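Local coordinates for putative uncharacterized protein (Vibrio cholerae, PDB 4G7X) that is probably the minor coat protein pIII of Vibrio phage CTXphi, whose N-terminal domain probably binds the host protein TolA during infection, at residues T18-G29 and D63-P71. Numbering follows the deposited sequence.
Sequences TTTSHQLLFGFG and DYCKGLYKP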
loop_
_atom_site.group_PDB
_atom_site.type_symbol
_atom_site.label_atom_id
_atom_site.label_comp_id
_atom_site.label_asym_id
_atom_site.label_seq_id
_atom_site.Cartn_x
_atom_site.Cartn_y
_atom_site.Cartn_z
ATOM N N THR A 18 -1.063 -11.950 -9.757
ATOM C CA THR A 18 -1.385 -10.520 -9.715
ATOM C C THR A 18 -0.120 -9.682 -9.527
ATOM O O THR A 18 0.853 -10.144 -8.939
ATOM C CB THR A 18 -2.381 -10.187 -8.579
ATOM O OG1 THR A 18 -2.759 -8.807 -8.658
ATOM C CG2 THR A 18 -1.758 -10.442 -7.211
ATOM N N THR A 19 -0.139 -8.452 -10.026
ATOM C CA THR A 19 0.955 -7.521 -9.755
ATOM C C THR A 19 0.542 -6.496 -8.695
ATOM O O THR A 19 1.239 -5.507 -8.470
ATOM C CB THR A 19 1.438 -6.812 -11.033
ATOM O OG1 THR A 19 0.364 -6.044 -11.575
ATOM C CG2 THR A 19 1.911 -7.832 -12.069
ATOM N N THR A 20 -0.593 -6.753 -8.044
ATOM C CA THR A 20 -1.079 -5.919 -6.943
ATOM C C THR A 20 -0.725 -6.530 -5.583
ATOM O O THR A 20 -0.969 -7.717 -5.337
ATOM C CB THR A 20 -2.604 -5.690 -7.034
ATOM O OG1 THR A 20 -2.934 -5.120 -8.306
ATOM C CG2 THR A 20 -3.092 -4.747 -5.929
ATOM N N SER A 21 -0.139 -5.704 -4.720
ATOM C CA SER A 21 0.130 -6.060 -3.335
ATOM C C SER A 21 -0.786 -5.258 -2.422
ATOM O O SER A 21 -0.971 -4.062 -2.631
ATOM C CB SER A 21 1.574 -5.725 -2.994
ATOM O OG SER A 21 2.473 -6.487 -3.779
ATOM N N HIS A 22 -1.355 -5.910 -1.411
ATOM C CA HIS A 22 -2.239 -5.237 -0.459
ATOM C C HIS A 22 -1.554 -4.972 0.844
ATOM O O HIS A 22 -0.934 -5.867 1.414
ATOM C CB HIS A 22 -3.489 -6.074 -0.217
ATOM C CG HIS A 22 -4.544 -5.887 -1.266
ATOM N ND1 HIS A 22 -4.490 -6.499 -2.463
ATOM C CD2 HIS A 22 -5.690 -5.099 -1.276
ATOM C CE1 HIS A 22 -5.553 -6.126 -3.200
ATOM N NE2 HIS A 22 -6.286 -5.274 -2.472
ATOM N N GLN A 23 -1.650 -3.740 1.330
ATOM C CA GLN A 23 -1.171 -3.438 2.676
ATOM C C GLN A 23 -2.284 -3.719 3.671
ATOM O O GLN A 23 -3.406 -3.242 3.504
ATOM C CB GLN A 23 -0.709 -1.987 2.813
ATOM C CG GLN A 23 -0.458 -1.586 4.263
ATOM C CD GLN A 23 0.385 -0.338 4.388
ATOM O OE1 GLN A 23 1.531 -0.300 3.941
ATOM N NE2 GLN A 23 -0.179 0.693 5.003
ATOM N N LEU A 24 -1.963 -4.494 4.701
ATOM C CA LEU A 24 -2.903 -4.768 5.780
ATOM C C LEU A 24 -2.352 -4.240 7.088
ATOM O O LEU A 24 -1.142 -4.309 7.326
ATOM C CB LEU A 24 -3.182 -6.269 5.887
ATOM C CG LEU A 24 -3.850 -6.924 4.674
ATOM C CD1 LEU A 24 -4.018 -8.409 4.937
ATOM C CD2 LEU A 24 -5.189 -6.281 4.353
ATOM N N LEU A 25 -3.249 -3.724 7.929
ATOM C CA LEU A 25 -2.892 -3.158 9.229
ATOM C C LEU A 25 -3.273 -4.087 10.366
ATOM O O LEU A 25 -4.328 -4.729 10.334
ATOM C CB LEU A 25 -3.585 -1.812 9.436
ATOM C CG LEU A 25 -3.364 -0.758 8.353
ATOM C CD1 LEU A 25 -4.223 0.462 8.642
ATOM C CD2 LEU A 25 -1.898 -0.381 8.202
ATOM N N PHE A 26 -2.420 -4.143 11.383
ATOM C CA PHE A 26 -2.661 -4.982 12.555
ATOM C C PHE A 26 -2.312 -4.209 13.810
ATOM O O PHE A 26 -1.691 -3.140 13.748
ATOM C CB PHE A 26 -1.834 -6.272 12.485
ATOM C CG PHE A 26 -2.058 -7.061 11.230
ATOM C CD1 PHE A 26 -3.116 -7.958 11.140
ATOM C CD2 PHE A 26 -1.235 -6.880 10.124
ATOM C CE1 PHE A 26 -3.339 -8.677 9.976
ATOM C CE2 PHE A 26 -1.454 -7.592 8.954
ATOM C CZ PHE A 26 -2.506 -8.492 8.879
ATOM N N GLY A 27 -2.708 -4.757 14.952
ATOM C CA GLY A 27 -2.359 -4.163 16.228
ATOM C C GLY A 27 -0.868 -4.170 16.495
ATOM O O GLY A 27 -0.127 -5.014 15.978
ATOM N N PHE A 28 -0.424 -3.212 17.301
ATOM C CA PHE A 28 0.966 -3.124 17.714
ATOM C C PHE A 28 1.377 -4.410 18.426
ATOM O O PHE A 28 0.570 -5.021 19.138
ATOM C CB PHE A 28 1.123 -1.924 18.643
ATOM C CG PHE A 28 2.533 -1.428 18.782
ATOM C CD1 PHE A 28 3.163 -1.452 20.023
ATOM C CD2 PHE A 28 3.228 -0.914 17.685
ATOM C CE1 PHE A 28 4.460 -0.984 20.168
ATOM C CE2 PHE A 28 4.527 -0.447 17.824
ATOM C CZ PHE A 28 5.144 -0.482 19.069
ATOM N N GLY A 29 2.616 -4.842 18.199
ATOM C CA GLY A 29 3.127 -6.051 18.846
ATOM C C GLY A 29 2.589 -7.347 18.261
ATOM O O GLY A 29 2.735 -8.415 18.852
ATOM N N ASP A 63 -0.275 3.304 17.358
ATOM C CA ASP A 63 0.628 2.160 17.439
ATOM C C ASP A 63 0.040 1.022 16.627
ATOM O O ASP A 63 -1.060 0.550 16.906
ATOM C CB ASP A 63 0.810 1.718 18.895
ATOM C CG ASP A 63 1.395 2.806 19.780
ATOM O OD1 ASP A 63 1.445 2.597 21.011
ATOM O OD2 ASP A 63 1.800 3.865 19.262
ATOM N N TYR A 64 0.776 0.582 15.612
ATOM C CA TYR A 64 0.250 -0.416 14.694
ATOM C C TYR A 64 1.362 -1.128 13.948
ATOM O O TYR A 64 2.519 -0.707 13.994
ATOM C CB TYR A 64 -0.736 0.229 13.706
ATOM C CG TYR A 64 -0.111 1.130 12.658
ATOM C CD1 TYR A 64 0.050 0.687 11.344
ATOM C CD2 TYR A 64 0.292 2.436 12.970
ATOM C CE1 TYR A 64 0.605 1.508 10.375
ATOM C CE2 TYR A 64 0.852 3.263 12.007
ATOM C CZ TYR A 64 1.002 2.791 10.714
ATOM O OH TYR A 64 1.548 3.598 9.744
ATOM N N CYS A 65 0.991 -2.210 13.274
ATOM C CA CYS A 65 1.889 -2.912 12.364
ATOM C C CYS A 65 1.266 -2.987 10.975
ATOM O O CYS A 65 0.042 -2.911 10.819
ATOM C CB CYS A 65 2.194 -4.327 12.865
ATOM S SG CYS A 65 2.888 -4.423 14.529
ATOM N N LYS A 66 2.119 -3.134 9.970
ATOM C CA LYS A 66 1.671 -3.238 8.588
ATOM C C LYS A 66 2.504 -4.268 7.853
ATOM O O LYS A 66 3.696 -4.428 8.121
ATOM C CB LYS A 66 1.733 -1.880 7.871
ATOM C CG LYS A 66 3.114 -1.242 7.829
ATOM C CD LYS A 66 3.100 0.085 7.080
ATOM C CE LYS A 66 4.438 0.794 7.195
ATOM N NZ LYS A 66 4.494 2.047 6.388
ATOM N N GLY A 67 1.859 -4.956 6.922
ATOM C CA GLY A 67 2.533 -5.905 6.038
ATOM C C GLY A 67 2.005 -5.798 4.622
ATOM O O GLY A 67 0.901 -5.281 4.404
ATOM N N LEU A 68 2.808 -6.256 3.658
ATOM C CA LEU A 68 2.381 -6.379 2.260
ATOM C C LEU A 68 2.013 -7.820 1.963
ATOM O O LEU A 68 2.741 -8.738 2.347
ATOM C CB LEU A 68 3.481 -5.934 1.296
ATOM C CG LEU A 68 3.665 -4.438 1.048
ATOM C CD1 LEU A 68 4.575 -4.218 -0.150
ATOM C CD2 LEU A 68 2.325 -3.750 0.837
ATOM N N TYR A 69 0.892 -8.003 1.269
ATOM C CA TYR A 69 0.287 -9.323 1.040
ATOM C C TYR A 69 -0.136 -9.542 -0.403
ATOM O O TYR A 69 -0.600 -8.613 -1.069
ATOM C CB TYR A 69 -0.944 -9.493 1.958
ATOM C CG TYR A 69 -0.563 -9.568 3.416
ATOM C CD1 TYR A 69 -0.415 -10.796 4.056
ATOM C CD2 TYR A 69 -0.308 -8.407 4.149
ATOM C CE1 TYR A 69 -0.022 -10.867 5.387
ATOM C CE2 TYR A 69 0.085 -8.469 5.477
ATOM C CZ TYR A 69 0.227 -9.697 6.094
ATOM O OH TYR A 69 0.648 -9.749 7.413
ATOM N N LYS A 70 0.024 -10.777 -0.872
ATOM C CA LYS A 70 -0.445 -11.180 -2.197
ATOM C C LYS A 70 -1.179 -12.516 -2.109
ATOM O O LYS A 70 -0.897 -13.312 -1.212
ATOM C CB LYS A 70 0.725 -11.265 -3.182
ATOM C CG LYS A 70 1.205 -9.908 -3.671
ATOM C CD LYS A 70 2.421 -10.027 -4.575
ATOM C CE LYS A 70 2.048 -10.592 -5.932
ATOM N NZ LYS A 70 3.103 -10.297 -6.943
ATOM N N PRO A 71 -2.128 -12.767 -3.034
ATOM C CA PRO A 71 -2.880 -14.035 -3.013
ATOM C C PRO A 71 -1.998 -15.261 -3.165
ATOM O O PRO A 71 -1.022 -15.239 -3.930
ATOM C CB PRO A 71 -3.799 -13.923 -4.237
ATOM C CG PRO A 71 -3.943 -12.466 -4.473
ATOM C CD PRO A 71 -2.614 -11.869 -4.103
#
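Tyr69 lies across strand 20-27 on the face it shares with His22, Leu24 and Phe26, and its ring is touched from two directions. Leu24 reaches over one face, with CD1 4.0 Å from the ring centroid in a CH-pi contact displaced toward the rim. Phe26 and Tyr69 run toward each other from opposite directions, with Phe26 CE2 3.9 Å from Tyr69 CE2; the two ring planes are inclined by 60°, and Tyr69 CE2 sits in the plane of the Phe26 ring, at its edge. Gly67, two residues before Tyr69 on the same face, leaves room for the ring to lie back along its own strand. The phenol OH is hydrogen-bonded to the carbonyl of Val33, which fixes the far end of the side chain.

Cys65 continues this face at the other end of the strand pair. With SG turned anti to the carbonyl carbon (chi1 -56°), the sulfur packs 3.4 Å from Gly27 O and also lies beside Gly29 N, while its disulfide to Cys56 ties the pair to strand 51-59. Phe28 turns one face of its ring to Asp63, whose CB makes an off-centre CH-pi contact 4.0 Å from the ring centroid.

Six backbone hydrogen bonds join the antiparallel strands through the pairs His22-Tyr69, Leu24-Gly67 and Phe26-Cys65. At the end near Thr18, in one of its two conformers, Lys70 bends at chi3 (73°) and its NZ comes 3.0 Å from Thr18 O, and Thr18 CG2 packs 3.5 Å from Pro71 CD.

Strand 64-71 is also paired with strands 41-48 and 51-59, and Leu43, Ile45 and Trp54 pack on Tyr69; Val36 of strand 35-38 meets Leu24 and Phe26. Residues 20-22 pair antiparallel with a strand of another protein's chain, carrying the sheet across the interface.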